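Local coordinates for N-terminal acetyltransferase-like protein (Chaetomium thermophilum, PDB 5NNP) that probably serves as the TPR-repeat auxiliary subunit of an N-terminal acetyltransferase A complex, supporting transfer of acetyl groups to protein N-termini, at residues A[383-397]-A[410-422]. Residues are numbered along the deposited sequence; the frame is centred on the assembly and turned at random.
Sequences NYYMSRDLTRALEYV and FHMTKARIFKHQG. With PO4 (phosphate ion), chain U.
The guanidinium of Arg388 lies flat on the imidazole of His420, stacked with centres 3.7 Å apart and planes tilted by 25°; NH2 sits over the middle of the ring. Arginine suits this place because its face can stack while its edge donates: NE and NH2 both grip the backbone O of Asn383, and a bend at chi3 (-70°) turns the group side-on to that oxygen. His420 ND1 donates to Asn383 OD1 at 2.8 Å; the oxygen lies in the ring plane while the donor stands above the amide carbonyl plane, which limits rotation of the ring. With an alanine at His420, Asn383 OD1 would probably lose this donor and the Arg388 guanidinium the ring it lies on. The Asn383 amide also touches Ile417 CG1 and, through ND2, the aliphatic stem of Arg416, whose NE and NH2 both hydrogen-bond O4 of a phosphate ion, probably from the crystallisation liquor, which Lys450 also holds.

Further along, helices 390-397 and 410-421 run antiparallel at 159°, their axes 9.9 Å apart, and mesh knobs-into-holes. Ile417 fits among Leu390, Ala393, Leu394 and Val397; its CD1 reaches 3.6 Å from Ala393 CB, where a small residue lets the branched one in. Val397 returns the fit among Phe410, Thr413, Lys414 and Ile417, CG2 meeting the Thr413 methyl while the Thr413 hydroxyl bonds to Tyr376 of helix 369-381. Adjacent antiparallel helices packed this way build TPR-type superhelices, consistent with the predicted repeat here. Chemically, apolar interlocking joins the helices, whereas the polar cluster ties the loop before helix 390-397 to its neighbour's C-terminal turn.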
loop_
_atom_site.group_PDB
_atom_site.type_symbol
_atom_site.label_atom_id
_atom_site.label_comp_id
_atom_site.label_asym_id
_atom_site.label_seq_id
_atom_site.Cartn_x
_atom_site.Cartn_y
_atom_site.Cartn_z
ATOM N N ASN A 383 -31.607 2.499 -0.366
ATOM C CA ASN A 383 -30.838 1.293 -0.625
ATOM C C ASN A 383 -29.773 1.101 0.460
ATOM O O ASN A 383 -29.315 -0.012 0.725
ATOM C CB ASN A 383 -30.196 1.367 -2.000
ATOM C CG ASN A 383 -29.714 0.024 -2.484
ATOM O OD1 ASN A 383 -30.256 -1.023 -2.104
ATOM N ND2 ASN A 383 -28.683 0.037 -3.323
ATOM N N TYR A 384 -29.398 2.203 1.097
ATOM C CA TYR A 384 -28.365 2.204 2.121
ATOM C C TYR A 384 -28.835 1.445 3.372
ATOM O O TYR A 384 -29.992 1.555 3.790
ATOM C CB TYR A 384 -27.979 3.648 2.464
ATOM C CG TYR A 384 -26.688 3.782 3.227
ATOM C CD1 TYR A 384 -25.490 3.350 2.679
ATOM C CD2 TYR A 384 -26.660 4.359 4.484
ATOM C CE1 TYR A 384 -24.299 3.476 3.370
ATOM C CE2 TYR A 384 -25.476 4.492 5.178
ATOM C CZ TYR A 384 -24.300 4.047 4.615
ATOM O OH TYR A 384 -23.120 4.175 5.302
ATOM N N TYR A 385 -27.935 0.675 3.970
ATOM C CA TYR A 385 -28.329 -0.262 5.009
ATOM C C TYR A 385 -28.796 0.453 6.277
ATOM O O TYR A 385 -29.504 -0.116 7.112
ATOM C CB TYR A 385 -27.168 -1.209 5.321
ATOM C CG TYR A 385 -26.046 -0.580 6.113
ATOM C CD1 TYR A 385 -25.000 0.075 5.475
ATOM C CD2 TYR A 385 -26.028 -0.652 7.507
ATOM C CE1 TYR A 385 -23.969 0.647 6.205
ATOM C CE2 TYR A 385 -25.006 -0.084 8.248
ATOM C CZ TYR A 385 -23.980 0.564 7.594
ATOM O OH TYR A 385 -22.963 1.132 8.329
ATOM N N MET A 386 -28.408 1.712 6.408
ATOM C CA MET A 386 -28.749 2.485 7.589
ATOM C C MET A 386 -30.160 3.038 7.499
ATOM O O MET A 386 -30.768 3.386 8.509
ATOM C CB MET A 386 -27.745 3.620 7.787
ATOM C CG MET A 386 -26.306 3.140 7.923
ATOM S SD MET A 386 -25.444 3.958 9.272
ATOM C CE MET A 386 -26.628 3.713 10.598
ATOM N N SER A 387 -30.679 3.114 6.282
ATOM C CA SER A 387 -32.031 3.612 6.057
ATOM C C SER A 387 -32.770 2.766 5.026
ATOM O O SER A 387 -33.617 3.267 4.291
ATOM C CB SER A 387 -31.983 5.071 5.607
ATOM O OG SER A 387 -30.908 5.288 4.709
ATOM N N ARG A 388 -32.457 1.473 4.994
ATOM C CA ARG A 388 -32.904 0.603 3.914
ATOM C C ARG A 388 -34.413 0.442 3.830
ATOM O O ARG A 388 -35.096 0.172 4.828
ATOM C CB ARG A 388 -32.262 -0.776 4.043
ATOM C CG ARG A 388 -32.574 -1.712 2.888
ATOM C CD ARG A 388 -31.537 -2.815 2.801
ATOM N NE ARG A 388 -30.248 -2.298 2.353
ATOM C CZ ARG A 388 -29.107 -2.972 2.439
ATOM N NH1 ARG A 388 -29.104 -4.188 2.965
ATOM N NH2 ARG A 388 -27.972 -2.431 2.004
ATOM N N ASP A 389 -34.912 0.623 2.613
ATOM C CA ASP A 389 -36.271 0.267 2.242
ATOM C C ASP A 389 -36.226 -0.079 0.761
ATOM O O ASP A 389 -36.431 0.778 -0.092
ATOM C CB ASP A 389 -37.242 1.411 2.531
ATOM C CG ASP A 389 -38.688 1.052 2.215
ATOM O OD1 ASP A 389 -38.924 0.195 1.335
ATOM O OD2 ASP A 389 -39.595 1.639 2.847
ATOM N N LEU A 390 -35.941 -1.340 0.467
ATOM C CA LEU A 390 -35.607 -1.744 -0.888
ATOM C C LEU A 390 -36.763 -1.533 -1.856
ATOM O O LEU A 390 -36.551 -1.319 -3.050
ATOM C CB LEU A 390 -35.162 -3.204 -0.908
ATOM C CG LEU A 390 -33.919 -3.488 -0.067
ATOM C CD1 LEU A 390 -33.471 -4.919 -0.271
ATOM C CD2 LEU A 390 -32.799 -2.517 -0.414
ATOM N N THR A 391 -37.987 -1.573 -1.350
ATOM C CA THR A 391 -39.126 -1.381 -2.230
ATOM C C THR A 391 -39.177 0.061 -2.722
ATOM O O THR A 391 -39.300 0.319 -3.923
ATOM C CB THR A 391 -40.438 -1.736 -1.540
ATOM O OG1 THR A 391 -40.475 -3.149 -1.286
ATOM C CG2 THR A 391 -41.596 -1.345 -2.433
ATOM N N ARG A 392 -39.065 0.997 -1.788
ATOM C CA ARG A 392 -39.061 2.410 -2.126
ATOM C C ARG A 392 -37.848 2.766 -2.965
ATOM O O ARG A 392 -37.913 3.641 -3.838
ATOM C CB ARG A 392 -39.093 3.262 -0.858
ATOM C CG ARG A 392 -40.341 3.053 -0.041
ATOM C CD ARG A 392 -40.434 4.020 1.122
ATOM N NE ARG A 392 -40.307 5.406 0.703
ATOM C CZ ARG A 392 -40.359 6.431 1.545
ATOM N NH1 ARG A 392 -40.547 6.213 2.840
ATOM N NH2 ARG A 392 -40.228 7.670 1.096
ATOM N N ALA A 393 -36.735 2.096 -2.699
ATOM C CA ALA A 393 -35.529 2.386 -3.439
ATOM C C ALA A 393 -35.755 2.025 -4.906
ATOM O O ALA A 393 -35.385 2.773 -5.812
ATOM C CB ALA A 393 -34.329 1.626 -2.854
ATOM N N LEU A 394 -36.387 0.880 -5.128
ATOM C CA LEU A 394 -36.726 0.441 -6.472
ATOM C C LEU A 394 -37.577 1.468 -7.196
ATOM O O LEU A 394 -37.297 1.803 -8.350
ATOM C CB LEU A 394 -37.472 -0.887 -6.427
ATOM C CG LEU A 394 -36.792 -2.046 -7.147
ATOM C CD1 LEU A 394 -37.754 -3.200 -7.308
ATOM C CD2 LEU A 394 -36.223 -1.603 -8.485
ATOM N N GLU A 395 -38.624 1.950 -6.522
ATOM C CA GLU A 395 -39.522 2.936 -7.115
ATOM C C GLU A 395 -38.759 4.170 -7.562
ATOM O O GLU A 395 -38.953 4.641 -8.681
ATOM C CB GLU A 395 -40.617 3.353 -6.139
ATOM C CG GLU A 395 -41.420 2.212 -5.590
ATOM C CD GLU A 395 -42.249 2.627 -4.391
ATOM O OE1 GLU A 395 -42.116 3.792 -3.953
ATOM O OE2 GLU A 395 -43.029 1.791 -3.887
ATOM N N TYR A 396 -37.902 4.690 -6.682
ATOM C CA TYR A 396 -37.150 5.905 -6.975
ATOM C C TYR A 396 -36.172 5.725 -8.134
ATOM O O TYR A 396 -36.024 6.623 -8.966
ATOM C CB TYR A 396 -36.387 6.388 -5.744
ATOM C CG TYR A 396 -37.234 7.102 -4.718
ATOM C CD1 TYR A 396 -37.853 8.307 -5.013
ATOM C CD2 TYR A 396 -37.394 6.583 -3.449
ATOM C CE1 TYR A 396 -38.625 8.966 -4.062
ATOM C CE2 TYR A 396 -38.158 7.226 -2.504
ATOM C CZ TYR A 396 -38.770 8.415 -2.811
ATOM O OH TYR A 396 -39.519 9.053 -1.854
ATOM N N VAL A 397 -35.502 4.578 -8.196
ATOM C CA VAL A 397 -34.551 4.368 -9.277
ATOM C C VAL A 397 -35.286 4.216 -10.606
ATOM O O VAL A 397 -34.805 4.681 -11.637
ATOM C CB VAL A 397 -33.643 3.144 -9.037
ATOM C CG1 VAL A 397 -32.750 2.880 -10.232
ATOM C CG2 VAL A 397 -32.789 3.364 -7.808
ATOM N N PHE A 410 -27.635 5.173 -12.776
ATOM C CA PHE A 410 -28.992 4.795 -12.420
ATOM C C PHE A 410 -29.132 3.270 -12.464
ATOM O O PHE A 410 -29.529 2.661 -11.480
ATOM C CB PHE A 410 -29.999 5.486 -13.341
ATOM C CG PHE A 410 -30.094 6.974 -13.126
ATOM C CD1 PHE A 410 -29.278 7.613 -12.192
ATOM C CD2 PHE A 410 -30.994 7.735 -13.853
ATOM C CE1 PHE A 410 -29.352 8.985 -11.989
ATOM C CE2 PHE A 410 -31.081 9.103 -13.657
ATOM C CZ PHE A 410 -30.255 9.731 -12.718
ATOM N N HIS A 411 -28.762 2.643 -13.578
ATOM C CA HIS A 411 -28.903 1.191 -13.686
ATOM C C HIS A 411 -27.987 0.451 -12.703
ATOM O O HIS A 411 -28.330 -0.631 -12.225
ATOM C CB HIS A 411 -28.631 0.724 -15.119
ATOM C CG HIS A 411 -29.652 1.191 -16.106
ATOM N ND1 HIS A 411 -30.829 0.511 -16.338
ATOM C CD2 HIS A 411 -29.685 2.283 -16.907
ATOM C CE1 HIS A 411 -31.540 1.158 -17.246
ATOM N NE2 HIS A 411 -30.867 2.234 -17.608
ATOM N N MET A 412 -26.835 1.043 -12.402
ATOM C CA MET A 412 -25.873 0.449 -11.484
ATOM C C MET A 412 -26.486 0.300 -10.102
ATOM O O MET A 412 -26.390 -0.753 -9.476
ATOM C CB MET A 412 -24.612 1.300 -11.405
ATOM C CG MET A 412 -23.618 0.772 -10.428
ATOM S SD MET A 412 -22.046 1.673 -10.405
ATOM C CE MET A 412 -22.585 3.371 -10.235
ATOM N N THR A 413 -27.126 1.368 -9.639
ATOM C CA THR A 413 -27.805 1.364 -8.352
ATOM C C THR A 413 -28.954 0.356 -8.344
ATOM O O THR A 413 -29.189 -0.332 -7.344
ATOM C CB THR A 413 -28.338 2.765 -8.001
ATOM O OG1 THR A 413 -27.250 3.587 -7.567
ATOM C CG2 THR A 413 -29.360 2.690 -6.876
ATOM N N LYS A 414 -29.668 0.275 -9.464
ATOM C CA LYS A 414 -30.777 -0.654 -9.589
ATOM C C LYS A 414 -30.338 -2.089 -9.339
ATOM O O LYS A 414 -30.949 -2.813 -8.544
ATOM C CB LYS A 414 -31.401 -0.544 -10.969
ATOM C CG LYS A 414 -32.662 -1.354 -11.107
ATOM C CD LYS A 414 -33.363 -1.019 -12.375
ATOM C CE LYS A 414 -33.766 -2.273 -13.084
ATOM N NZ LYS A 414 -34.796 -1.941 -14.093
ATOM N N ALA A 415 -29.283 -2.492 -10.043
ATOM C CA ALA A 415 -28.657 -3.794 -9.836
ATOM C C ALA A 415 -28.309 -4.047 -8.367
ATOM O O ALA A 415 -28.434 -5.170 -7.880
ATOM C CB ALA A 415 -27.386 -3.919 -10.710
ATOM N N ARG A 416 -27.859 -3.011 -7.674
ATOM C CA ARG A 416 -27.409 -3.157 -6.293
ATOM C C ARG A 416 -28.593 -3.424 -5.371
ATOM O O ARG A 416 -28.466 -4.111 -4.356
ATOM C CB ARG A 416 -26.645 -1.909 -5.839
ATOM C CG ARG A 416 -26.071 -2.003 -4.438
ATOM C CD ARG A 416 -25.256 -0.765 -4.082
ATOM N NE ARG A 416 -23.976 -0.715 -4.787
ATOM C CZ ARG A 416 -23.733 0.023 -5.868
ATOM N NH1 ARG A 416 -24.685 0.793 -6.385
ATOM N NH2 ARG A 416 -22.528 -0.002 -6.432
ATOM N N ILE A 417 -29.753 -2.894 -5.744
ATOM C CA ILE A 417 -30.979 -3.127 -4.994
ATOM C C ILE A 417 -31.391 -4.590 -5.145
ATOM O O ILE A 417 -31.753 -5.270 -4.162
ATOM C CB ILE A 417 -32.099 -2.179 -5.469
ATOM C CG1 ILE A 417 -31.643 -0.728 -5.283
ATOM C CG2 ILE A 417 -33.392 -2.423 -4.718
ATOM C CD1 ILE A 417 -32.656 0.309 -5.698
ATOM N N PHE A 418 -31.308 -5.081 -6.378
ATOM C CA PHE A 418 -31.560 -6.495 -6.642
ATOM C C PHE A 418 -30.637 -7.351 -5.802
ATOM O O PHE A 418 -31.091 -8.268 -5.120
ATOM C CB PHE A 418 -31.374 -6.821 -8.117
ATOM C CG PHE A 418 -32.450 -6.265 -8.990
ATOM C CD1 PHE A 418 -33.725 -6.064 -8.484
ATOM C CD2 PHE A 418 -32.191 -5.939 -10.311
ATOM C CE1 PHE A 418 -34.727 -5.556 -9.283
ATOM C CE2 PHE A 418 -33.183 -5.424 -11.113
ATOM C CZ PHE A 418 -34.457 -5.233 -10.601
ATOM N N LYS A 419 -29.342 -7.047 -5.863
ATOM C CA LYS A 419 -28.370 -7.702 -4.998
ATOM C C LYS A 419 -28.872 -7.777 -3.550
ATOM O O LYS A 419 -28.913 -8.856 -2.962
ATOM C CB LYS A 419 -27.021 -6.978 -5.041
ATOM C CG LYS A 419 -25.895 -7.778 -4.392
ATOM C CD LYS A 419 -24.656 -6.951 -4.147
ATOM C CE LYS A 419 -24.722 -6.270 -2.792
ATOM N NZ LYS A 419 -23.554 -5.375 -2.526
ATOM N N HIS A 420 -29.271 -6.637 -2.989
ATOM C CA HIS A 420 -29.752 -6.608 -1.611
ATOM C C HIS A 420 -31.047 -7.386 -1.445
ATOM O O HIS A 420 -31.302 -7.946 -0.379
ATOM C CB HIS A 420 -29.951 -5.177 -1.129
ATOM C CG HIS A 420 -28.677 -4.404 -1.001
ATOM N ND1 HIS A 420 -28.597 -3.051 -1.267
ATOM C CD2 HIS A 420 -27.435 -4.786 -0.627
ATOM C CE1 HIS A 420 -27.362 -2.636 -1.064
ATOM N NE2 HIS A 420 -26.633 -3.670 -0.680
ATOM N N GLN A 421 -31.871 -7.425 -2.491
ATOM C CA GLN A 421 -33.081 -8.253 -2.453
ATOM C C GLN A 421 -32.745 -9.741 -2.523
ATOM O O GLN A 421 -33.594 -10.594 -2.243
ATOM C CB GLN A 421 -34.034 -7.872 -3.585
ATOM C CG GLN A 421 -34.751 -6.553 -3.339
ATOM C CD GLN A 421 -35.625 -6.126 -4.505
ATOM O OE1 GLN A 421 -35.438 -6.578 -5.633
ATOM N NE2 GLN A 421 -36.581 -5.245 -4.237
ATOM N N GLY A 422 -31.504 -10.045 -2.904
ATOM C CA GLY A 422 -31.011 -11.413 -2.952
ATOM C C GLY A 422 -31.040 -12.049 -4.330
ATOM O O GLY A 422 -30.662 -13.217 -4.498
HETATM P P PO4 U . -21.059 -3.117 -4.610
HETATM O O1 PO4 U . -22.261 -3.652 -5.346
HETATM O O2 PO4 U . -21.208 -3.461 -3.144
HETATM O O3 PO4 U . -19.788 -3.749 -5.138
HETATM O O4 PO4 U . -20.989 -1.621 -4.809
#